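Local coordinates for response regulator receiver protein (Desulfuromonas acetoxidans, PDB 2ZAY) that probably acts in two-component signalling as a response regulator, of which this chain is the CheY-like receiver domain, at residues E59-K64 and S89-A94; N72-K75 and Q79-S82; A98-L101 and D107-A110. One frame throughout, in Å; residues are numbered along the deposited sequence.

Contact 1. Residues E59-K64 and S89-A94; sequences EANMPK and SGRATA
Ala60 and Ser89 meet where neighbouring parallel strands 55-59 and 85-89 end, Ser89 as the last residue of its strand and Ala60 just past the other, their CB atoms 3.9 Å apart. This is the tight, buried part: Leu100 and Glu96 of helix 94-103 also pack on the Ala60 methyl, and Phe108 lies against Ser89. The serine hydroxyl, turned away from its own backbone N (chi1 177°), accepts from the backbone of Arg91 in an ST turn, with Ser89 OG and Arg91 N 3.1 Å apart and the bond fairly straight at 162°. Glu96 ties the two loops together from outside, one carboxylate oxygen bonded to Ser89 OG and the other to Asn61 ND2. Asn61 ND2 and Ser89 OG are themselves 3.5 Å apart, at too poor an angle for a hydrogen bond.

Toward solvent the fit is looser. The extended, exposed Arg91 runs obliquely across the end of Asn61: Asn61 ND2 comes to 3.4 Å from Arg91 CD, while Asn61 CG lies over one guanidinium face, near its rim. Amide and guanidinium planes are 27° apart, an inclined overlap and not a bonded pair. Between the backbones a single water bridges the loops, accepting from Asn61 N at 3.3 Å and from Gly90 N at the same length. Loops at the C-terminal edge of the parallel sheet help form the phosphorylation site of receiver domains; here Glu59, close to Asp15, probably stands where the phosphoacceptor aspartate usually is, and Ser89 where the conserved serine or threonine is.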
# COMPACT_ATOMS: atom_id res chain seq x y z
N GLU A 59 -0.18 -5.53 -0.87
CA GLU A 59 -0.10 -6.82 -0.21
C GLU A 59 1.37 -7.21 -0.37
O GLU A 59 1.97 -6.96 -1.41
CB GLU A 59 -0.98 -7.83 -0.95
CG GLU A 59 -1.06 -9.20 -0.30
CD GLU A 59 -2.03 -10.12 -1.03
OE1 GLU A 59 -2.34 -11.21 -0.50
OE2 GLU A 59 -2.47 -9.76 -2.14
N ALA A 60 1.96 -7.80 0.67
CA ALA A 60 3.37 -8.18 0.60
C ALA A 60 3.61 -9.42 -0.25
O ALA A 60 4.46 -9.41 -1.14
CB ALA A 60 3.90 -8.42 2.00
N ASN A 61 2.85 -10.47 0.01
CA ASN A 61 3.02 -11.71 -0.74
C ASN A 61 1.94 -11.93 -1.79
O ASN A 61 0.83 -12.36 -1.47
CB ASN A 61 3.05 -12.88 0.25
CG ASN A 61 4.08 -12.67 1.35
OD1 ASN A 61 5.28 -12.72 1.10
ND2 ASN A 61 3.60 -12.42 2.56
N MET A 62 2.27 -11.61 -3.04
CA MET A 62 1.35 -11.79 -4.17
C MET A 62 2.03 -12.75 -5.16
O MET A 62 3.24 -12.67 -5.38
CB MET A 62 1.06 -10.46 -4.87
CG MET A 62 0.35 -9.41 -4.02
SD MET A 62 -0.16 -7.92 -4.94
CE MET A 62 1.45 -7.09 -5.18
N PRO A 63 1.25 -13.66 -5.77
CA PRO A 63 1.84 -14.60 -6.72
C PRO A 63 2.38 -13.89 -7.96
O PRO A 63 1.87 -12.84 -8.35
CB PRO A 63 0.67 -15.53 -7.04
CG PRO A 63 -0.52 -14.64 -6.90
CD PRO A 63 -0.20 -13.88 -5.63
N LYS A 64 3.42 -14.46 -8.56
CA LYS A 64 4.05 -13.89 -9.75
C LYS A 64 4.86 -12.65 -9.39
O LYS A 64 6.09 -12.68 -9.41
CB LYS A 64 2.98 -13.53 -10.80
CG LYS A 64 2.07 -14.69 -11.20
CD LYS A 64 2.84 -15.79 -11.93
CE LYS A 64 1.92 -16.94 -12.30
NZ LYS A 64 2.64 -18.03 -13.03
N SER A 89 0.38 -7.58 5.21
CA SER A 89 0.71 -8.98 5.08
C SER A 89 -0.11 -9.91 5.94
O SER A 89 -0.38 -9.62 7.11
CB SER A 89 2.20 -9.21 5.37
OG SER A 89 2.51 -10.59 5.32
N GLY A 90 -0.51 -11.02 5.34
CA GLY A 90 -1.30 -12.01 6.04
C GLY A 90 -0.41 -12.99 6.79
O GLY A 90 -0.91 -13.90 7.44
N ARG A 91 0.91 -12.81 6.68
CA ARG A 91 1.86 -13.69 7.37
C ARG A 91 2.38 -12.93 8.58
O ARG A 91 2.23 -13.37 9.72
CB ARG A 91 3.01 -14.07 6.44
CG ARG A 91 2.52 -14.76 5.19
CD ARG A 91 3.65 -15.31 4.34
NE ARG A 91 3.11 -16.13 3.26
CZ ARG A 91 3.85 -16.85 2.42
NH1 ARG A 91 5.17 -16.86 2.53
NH2 ARG A 91 3.26 -17.56 1.47
N ALA A 92 3.01 -11.79 8.32
CA ALA A 92 3.51 -10.95 9.39
C ALA A 92 4.41 -11.61 10.44
O ALA A 92 4.22 -11.44 11.64
CB ALA A 92 2.34 -10.27 10.08
N THR A 93 5.39 -12.38 9.98
CA THR A 93 6.34 -12.97 10.91
C THR A 93 7.22 -11.78 11.31
O THR A 93 7.22 -10.75 10.61
CB THR A 93 7.22 -14.02 10.23
OG1 THR A 93 7.82 -13.45 9.05
CG2 THR A 93 6.39 -15.24 9.83
N ALA A 94 7.96 -11.90 12.41
CA ALA A 94 8.83 -10.81 12.84
C ALA A 94 9.89 -10.59 11.78
O ALA A 94 10.26 -9.45 11.49
CB ALA A 94 9.49 -11.16 14.18
O HOH W 1 0.56 -11.20 2.25

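Contact 2. Residues N72-K75 and Q79-S82; sequences NSLK and QTAS
Leu74 and Thr80 meet where the chain leaves helix 67-75 and turns back toward strand 85-89, one of the helix-to-strand connections of the alternating alpha/beta receiver fold. Thr80 OG1 donates to Leu74 O at 2.8 Å, arriving in the carbonyl plane on a lone pair, with a C=O...donor angle of 121°. The hydroxyl sits between the backbone N and the carbonyl carbon of its own residue (chi1 59°), a rotation that turns it to the helix; a weak bond also links it to the carbonyl oxygen of Asn77 in the intervening turn, secondary to the one to Leu74. The two side chains cross at about a right angle, Leu74 CD2 lying 3.9 Å from Thr80 CB, and helix 41-51 covers both through Ala48 and Val49. An alanine in place of Thr80 would remove the hydroxyl and the branch, which would probably cost the Leu74 carbonyl its side-chain donor and open a gap beside Leu74 CD2. Ala81 fills the next position: its CA-H makes a contact to the same Leu74 oxygen, and Ala81 CB rests 3.7 Å from Lys75 O.

On the exposed side Lys75 makes a longer approach. Its CB leads away from the 79-82 loop, and CG touches nothing there but is already somewhat nearer; a bend at chi2 then brings the chain round. CD and CE reach the carbonyl oxygen of Ala81, Lys75 CD standing 3.4 Å from Ala81 O. A second bend at chi4 brings Lys75 NZ to Ala81 O at 3.1 Å, a hydrogen bond that arrives 36° out of the carbonyl plane and not on a lone pair.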
# COMPACT_ATOMS: atom_id res chain seq x y z
N ASN A 72 10.24 -2.29 -5.65
CA ASN A 72 11.44 -2.06 -6.46
C ASN A 72 11.12 -1.42 -7.81
O ASN A 72 11.86 -0.55 -8.27
CB ASN A 72 12.20 -3.38 -6.70
CG ASN A 72 12.81 -3.95 -5.43
OD1 ASN A 72 13.19 -3.20 -4.53
ND2 ASN A 72 12.93 -5.27 -5.38
N SER A 73 10.02 -1.84 -8.43
CA SER A 73 9.63 -1.27 -9.72
C SER A 73 9.29 0.21 -9.59
O SER A 73 9.60 1.01 -10.47
CB SER A 73 8.45 -2.04 -10.31
OG SER A 73 8.82 -3.37 -10.60
N LEU A 74 8.63 0.57 -8.50
CA LEU A 74 8.26 1.96 -8.26
C LEU A 74 9.51 2.83 -8.08
O LEU A 74 9.51 4.01 -8.42
CB LEU A 74 7.38 2.05 -7.01
CG LEU A 74 6.00 1.41 -7.18
CD1 LEU A 74 5.32 1.24 -5.84
CD2 LEU A 74 5.16 2.27 -8.12
N LYS A 75 10.57 2.23 -7.55
CA LYS A 75 11.81 2.96 -7.32
C LYS A 75 12.54 3.27 -8.62
O LYS A 75 13.43 4.11 -8.65
CB LYS A 75 12.73 2.15 -6.40
CG LYS A 75 12.37 2.22 -4.92
CD LYS A 75 12.70 3.59 -4.36
CE LYS A 75 12.32 3.72 -2.87
NZ LYS A 75 10.84 3.82 -2.65
N GLN A 79 8.96 9.51 -11.12
CA GLN A 79 7.64 9.99 -10.74
C GLN A 79 7.11 9.31 -9.48
O GLN A 79 6.42 9.93 -8.68
CB GLN A 79 6.63 9.76 -11.87
CG GLN A 79 6.88 10.58 -13.12
CD GLN A 79 6.85 12.07 -12.85
OE1 GLN A 79 5.88 12.59 -12.27
NE2 GLN A 79 7.90 12.77 -13.26
N THR A 80 7.47 8.04 -9.30
CA THR A 80 6.98 7.27 -8.16
C THR A 80 8.00 6.82 -7.12
O THR A 80 7.63 6.27 -6.08
CB THR A 80 6.28 6.00 -8.68
OG1 THR A 80 7.22 5.22 -9.45
CG2 THR A 80 5.11 6.38 -9.57
N ALA A 81 9.28 7.07 -7.39
CA ALA A 81 10.36 6.65 -6.50
C ALA A 81 10.33 7.14 -5.06
O ALA A 81 10.93 6.51 -4.18
CB ALA A 81 11.70 7.00 -7.13
N SER A 82 9.66 8.26 -4.81
CA SER A 82 9.58 8.80 -3.46
C SER A 82 8.22 8.62 -2.79
O SER A 82 8.05 9.03 -1.64
CB SER A 82 9.97 10.28 -3.44
OG SER A 82 11.36 10.44 -3.66

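Contact 3. Residues A98-L101 and D107-A110; sequences AQLL and DFIA
In the beta-alpha-beta unit of strand 85-89, helix 94-103 and strand 107-110, Leu100 and Leu101 of the helix close down on Phe108 of the last strand. Leu100 reaches the ring at its edge: its CD1 methyl lies in the ring plane, 3.4 Å from Phe108 CE1 and 3.5 Å from Phe108 CD1. A chi1 of 179° swings the ring away from the residue's own N, and it projects from the strand toward the helix. Phe108 probably occupies the place of the switch aromatic on the last strand of CheY-like receivers, and here its ring is turned inward, against Ala92 as well as the helix residues Glu96 and Glu97. Leu101, more exposed, takes the strand backbone instead: Leu101 CD2 is 4.0 Å from Asp107 C and 4.2 Å from Phe108 CB. The CB of Asp107 points away from the helix. Asp107 OD1 accepts from Phe108 N at 2.7 Å, on the anti side, though 24° out of the carboxylate plane, while OD2 forms a salt bridge with Arg121 on helix 115-129.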
# COMPACT_ATOMS: atom_id res chain seq x y z
N ALA A 98 10.52 -7.12 9.71
CA ALA A 98 11.84 -6.49 9.70
C ALA A 98 12.41 -6.37 8.29
O ALA A 98 12.98 -5.33 7.94
CB ALA A 98 12.82 -7.26 10.59
N GLN A 99 12.28 -7.41 7.47
CA GLN A 99 12.80 -7.35 6.10
C GLN A 99 12.16 -6.23 5.28
O GLN A 99 12.85 -5.47 4.59
CB GLN A 99 12.60 -8.68 5.37
CG GLN A 99 12.78 -8.58 3.85
CD GLN A 99 12.59 -9.91 3.13
OE1 GLN A 99 11.68 -10.68 3.45
NE2 GLN A 99 13.44 -10.18 2.14
N LEU A 100 10.83 -6.11 5.34
CA LEU A 100 10.14 -5.08 4.58
C LEU A 100 10.50 -3.68 5.08
O LEU A 100 10.79 -2.78 4.29
CB LEU A 100 8.63 -5.29 4.64
CG LEU A 100 8.15 -6.57 3.95
CD1 LEU A 100 6.62 -6.61 3.99
CD2 LEU A 100 8.64 -6.61 2.52
N LEU A 101 10.50 -3.49 6.39
CA LEU A 101 10.87 -2.19 6.94
C LEU A 101 12.32 -1.86 6.58
O LEU A 101 12.64 -0.72 6.24
CB LEU A 101 10.69 -2.18 8.47
CG LEU A 101 9.26 -2.22 9.01
CD1 LEU A 101 9.28 -2.15 10.52
CD2 LEU A 101 8.46 -1.06 8.44
N ASP A 107 5.80 1.57 6.35
CA ASP A 107 5.11 0.94 7.48
C ASP A 107 4.74 -0.49 7.10
O ASP A 107 4.84 -0.88 5.93
CB ASP A 107 3.85 1.72 7.89
CG ASP A 107 3.52 1.56 9.38
OD1 ASP A 107 3.95 0.56 9.99
OD2 ASP A 107 2.82 2.43 9.94
N PHE A 108 4.34 -1.27 8.10
CA PHE A 108 3.96 -2.66 7.90
C PHE A 108 2.74 -2.95 8.77
O PHE A 108 2.76 -2.70 9.97
CB PHE A 108 5.12 -3.57 8.31
CG PHE A 108 4.82 -5.04 8.17
CD1 PHE A 108 5.11 -5.72 7.00
CD2 PHE A 108 4.24 -5.74 9.23
CE1 PHE A 108 4.84 -7.08 6.87
CE2 PHE A 108 3.96 -7.11 9.12
CZ PHE A 108 4.26 -7.78 7.93
N ILE A 109 1.69 -3.48 8.15
CA ILE A 109 0.46 -3.77 8.88
C ILE A 109 0.04 -5.21 8.67
O ILE A 109 -0.12 -5.66 7.53
CB ILE A 109 -0.69 -2.85 8.42
CG1 ILE A 109 -0.26 -1.39 8.53
CG2 ILE A 109 -1.94 -3.11 9.27
CD1 ILE A 109 -1.28 -0.41 7.97
N ALA A 110 -0.15 -5.93 9.76
CA ALA A 110 -0.56 -7.33 9.69
C ALA A 110 -2.07 -7.48 9.47
O ALA A 110 -2.87 -6.79 10.11
CB ALA A 110 -0.16 -8.06 10.97

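How the contacts relate
Leaving strand 55-59, the chain enters the first half of contact 1, runs through helix 67-75 and turns back at once in contact 2, a short loop that therefore lies wholly within the longer one. Strand 85-89 then leads to residues 89-94, which complete contact 1 beside the strand-end loop. Contact 3 follows in series, as helix 94-103 folds back onto strand 107-110. Contacts 1 and 3 adjoin: Ser89 N probably bonds to Ile109 O at 3.0 Å, and Ala92 packs on Ala110. Contact 2 touches neither, its centre about 20 Å from that of contact 1, on the side where strand 85-89 begins, opposite the strand ends of contact 1.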